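Local coordinates for protein fusolin (Anomala cuprea entomopoxvirus, PDB 4YN1) that crystallises in infected insect hosts as viral spindles that enhance virulence, and probably disrupts chitin as a lytic polysaccharide monooxygenase-like protein, at residues E150-T155 against L170-N175. Sequence-based numbering, arbitrary orientation.
Sequences EVYVTT and LELVFN. With NAG (2-acetamido-2-deoxy-beta-D-glucopyranose), chain B.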
loop_
_atom_site.group_PDB
_atom_site.type_symbol
_atom_site.label_atom_id
_atom_site.label_comp_id
_atom_site.label_asym_id
_atom_site.label_seq_id
_atom_site.Cartn_x
_atom_site.Cartn_y
_atom_site.Cartn_z
ATOM N N GLU A 150 -9.867 0.787 -9.791
ATOM C CA GLU A 150 -10.719 0.463 -8.672
ATOM C C GLU A 150 -9.943 0.780 -7.394
ATOM O O GLU A 150 -8.736 0.512 -7.330
ATOM C CB GLU A 150 -11.071 -1.034 -8.662
ATOM C CG GLU A 150 -12.052 -1.380 -9.769
ATOM C CD GLU A 150 -12.419 -2.846 -9.866
ATOM O OE1 GLU A 150 -11.785 -3.672 -9.173
ATOM O OE2 GLU A 150 -13.292 -3.184 -10.698
ATOM N N VAL A 151 -10.611 1.385 -6.419
ATOM C CA VAL A 151 -10.004 1.671 -5.134
ATOM C C VAL A 151 -10.840 1.082 -4.034
ATOM O O VAL A 151 -12.057 1.231 -4.029
ATOM C CB VAL A 151 -9.750 3.162 -4.893
ATOM C CG1 VAL A 151 -8.937 3.356 -3.622
ATOM C CG2 VAL A 151 -9.035 3.805 -6.090
ATOM N N TYR A 152 -10.179 0.383 -3.119
ATOM C CA TYR A 152 -10.839 -0.244 -1.983
ATOM C C TYR A 152 -10.259 0.308 -0.724
ATOM O O TYR A 152 -9.116 0.748 -0.730
ATOM C CB TYR A 152 -10.612 -1.750 -1.984
ATOM C CG TYR A 152 -11.109 -2.449 -3.225
ATOM C CD1 TYR A 152 -10.350 -2.465 -4.393
ATOM C CD2 TYR A 152 -12.318 -3.141 -3.222
ATOM C CE1 TYR A 152 -10.835 -3.053 -5.561
ATOM C CE2 TYR A 152 -12.802 -3.751 -4.377
ATOM C CZ TYR A 152 -12.069 -3.685 -5.550
ATOM O OH TYR A 152 -12.576 -4.261 -6.691
ATOM N N VAL A 153 -11.011 0.251 0.364
ATOM C CA VAL A 153 -10.514 0.645 1.695
ATOM C C VAL A 153 -10.819 -0.520 2.663
ATOM O O VAL A 153 -11.850 -1.215 2.535
ATOM C CB VAL A 153 -11.121 1.988 2.162
ATOM C CG1 VAL A 153 -10.681 2.347 3.570
ATOM C CG2 VAL A 153 -10.740 3.113 1.195
ATOM N N THR A 154 -9.946 -0.722 3.627
ATOM C CA THR A 154 -10.188 -1.759 4.595
ATOM C C THR A 154 -11.466 -1.446 5.409
ATOM O O THR A 154 -11.801 -0.289 5.666
ATOM C CB THR A 154 -8.996 -1.986 5.511
ATOM O OG1 THR A 154 -8.487 -0.726 5.982
ATOM C CG2 THR A 154 -7.871 -2.799 4.824
ATOM N N THR A 155 -12.147 -2.496 5.785
ATOM C CA THR A 155 -13.365 -2.467 6.619
ATOM C C THR A 155 -13.000 -1.921 8.013
ATOM O O THR A 155 -11.830 -2.001 8.411
ATOM C CB THR A 155 -13.967 -3.891 6.661
ATOM O OG1 THR A 155 -15.247 -3.865 7.274
ATOM C CG2 THR A 155 -13.085 -4.860 7.359
ATOM N N LEU A 170 -11.994 -5.838 2.561
ATOM C CA LEU A 170 -11.940 -4.649 1.676
ATOM C C LEU A 170 -13.314 -4.296 1.152
ATOM O O LEU A 170 -14.140 -5.172 0.939
ATOM C CB LEU A 170 -10.996 -4.921 0.496
ATOM C CG LEU A 170 -9.499 -4.959 0.790
ATOM C CD1 LEU A 170 -8.765 -5.472 -0.412
ATOM C CD2 LEU A 170 -8.980 -3.611 1.178
ATOM N N GLU A 171 -13.581 -3.007 1.034
ATOM C CA GLU A 171 -14.809 -2.459 0.507
ATOM C C GLU A 171 -14.492 -1.543 -0.662
ATOM O O GLU A 171 -13.601 -0.695 -0.565
ATOM C CB GLU A 171 -15.609 -1.743 1.617
ATOM C CG GLU A 171 -15.038 -0.497 2.256
ATOM C CD GLU A 171 -15.855 -0.046 3.457
ATOM O OE1 GLU A 171 -16.202 1.155 3.522
ATOM O OE2 GLU A 171 -16.159 -0.893 4.331
ATOM N N LEU A 172 -15.250 -1.674 -1.733
ATOM C CA LEU A 172 -15.069 -0.849 -2.937
ATOM C C LEU A 172 -15.543 0.566 -2.696
ATOM O O LEU A 172 -16.661 0.773 -2.240
ATOM C CB LEU A 172 -15.841 -1.461 -4.106
ATOM C CG LEU A 172 -15.716 -0.738 -5.451
ATOM C CD1 LEU A 172 -14.331 -0.958 -6.044
ATOM C CD2 LEU A 172 -16.758 -1.236 -6.439
ATOM N N VAL A 173 -14.683 1.550 -2.973
ATOM C CA VAL A 173 -15.033 2.955 -2.836
ATOM C C VAL A 173 -14.997 3.750 -4.152
ATOM O O VAL A 173 -15.505 4.875 -4.171
ATOM C CB VAL A 173 -14.253 3.667 -1.703
ATOM C CG1 VAL A 173 -14.485 2.971 -0.363
ATOM C CG2 VAL A 173 -12.757 3.818 -1.997
ATOM N N PHE A 174 -14.382 3.211 -5.200
ATOM C CA PHE A 174 -14.195 3.940 -6.451
ATOM C C PHE A 174 -14.031 2.951 -7.575
ATOM O O PHE A 174 -13.340 1.943 -7.420
ATOM C CB PHE A 174 -12.947 4.838 -6.307
ATOM C CG PHE A 174 -12.612 5.684 -7.509
ATOM C CD1 PHE A 174 -11.946 5.143 -8.595
ATOM C CD2 PHE A 174 -13.011 7.009 -7.578
ATOM C CE1 PHE A 174 -11.638 5.934 -9.708
ATOM C CE2 PHE A 174 -12.694 7.798 -8.680
ATOM C CZ PHE A 174 -12.031 7.246 -9.755
ATOM N N ASN A 175 -14.660 3.231 -8.711
ATOM C CA ASN A 175 -14.533 2.379 -9.865
ATOM C C ASN A 175 -14.787 3.231 -11.094
ATOM O O ASN A 175 -15.942 3.551 -11.369
ATOM C CB ASN A 175 -15.503 1.209 -9.777
ATOM C CG ASN A 175 -15.455 0.266 -10.950
ATOM O OD1 ASN A 175 -14.615 0.394 -11.856
ATOM N ND2 ASN A 175 -16.316 -0.749 -10.942
HETATM C C1 NAG B . -16.378 -1.697 -12.016
HETATM C C2 NAG B . -16.919 -3.052 -11.568
HETATM C C3 NAG B . -16.969 -3.976 -12.786
HETATM C C4 NAG B . -17.790 -3.340 -13.900
HETATM C C5 NAG B . -17.247 -1.946 -14.207
HETATM C C6 NAG B . -18.058 -1.182 -15.233
HETATM C C7 NAG B . -16.488 -4.066 -9.386
HETATM C C8 NAG B . -15.438 -4.548 -8.428
HETATM N N2 NAG B . -16.045 -3.605 -10.548
HETATM O O3 NAG B . -17.502 -5.247 -12.412
HETATM O O4 NAG B . -17.704 -4.129 -15.079
HETATM O O5 NAG B . -17.273 -1.168 -13.001
HETATM O O6 NAG B . -19.421 -1.069 -14.838
HETATM O O7 NAG B . -17.684 -4.109 -9.121
#
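Val151 faces two residues at once, Val173 and Phe174, in a classic beta bulge between antiparallel strands of the beta-sandwich core expected of an LPMO-like domain. Its carbonyl O takes a straight bond from Val173 N (2.8 Å, 168°) and a weak one from Phe174 N, while Val151 N returns a bond to Phe174 O. Beyond the bulge the ladder resumes with the reciprocal bonds of Val153 and Glu171. Beta-branching suits Val151 and Val153 to the extended strand, and their compact apolar side chains suit a buried face. The bulge turns Val173 aside; its chi1 of -58°, measured to CG1, puts CG2 between backbone N and carbonyl carbon, 3.8 Å from Val153 CG2. Val151 and Val173 both pack on Val200 of strand 194-203.

The other face carries a glycan. Leu172 lays CD1 over one face of the Tyr152 ring, 3.9 Å from the centroid and offset toward its rim, a CH-pi contact that gives this exposed leucine an apolar seat; Trp167 meets the same ring edge-to-face. The phenol reaches along its own strand to Glu150, its OH bonding OE1 at 2.7 Å from above the carboxylate plane. Arg214 makes a salt bridge to that same oxygen, so OE1 has two partners and the carboxylate would tend to stay ionised. Asn175 is N-glycosylated, ND2 joined to C1 of the NAG, and the extended Glu150 chain runs beside the Asn175 side chain until OE2 accepts the sugar's acetamido N2-H at 2.8 Å.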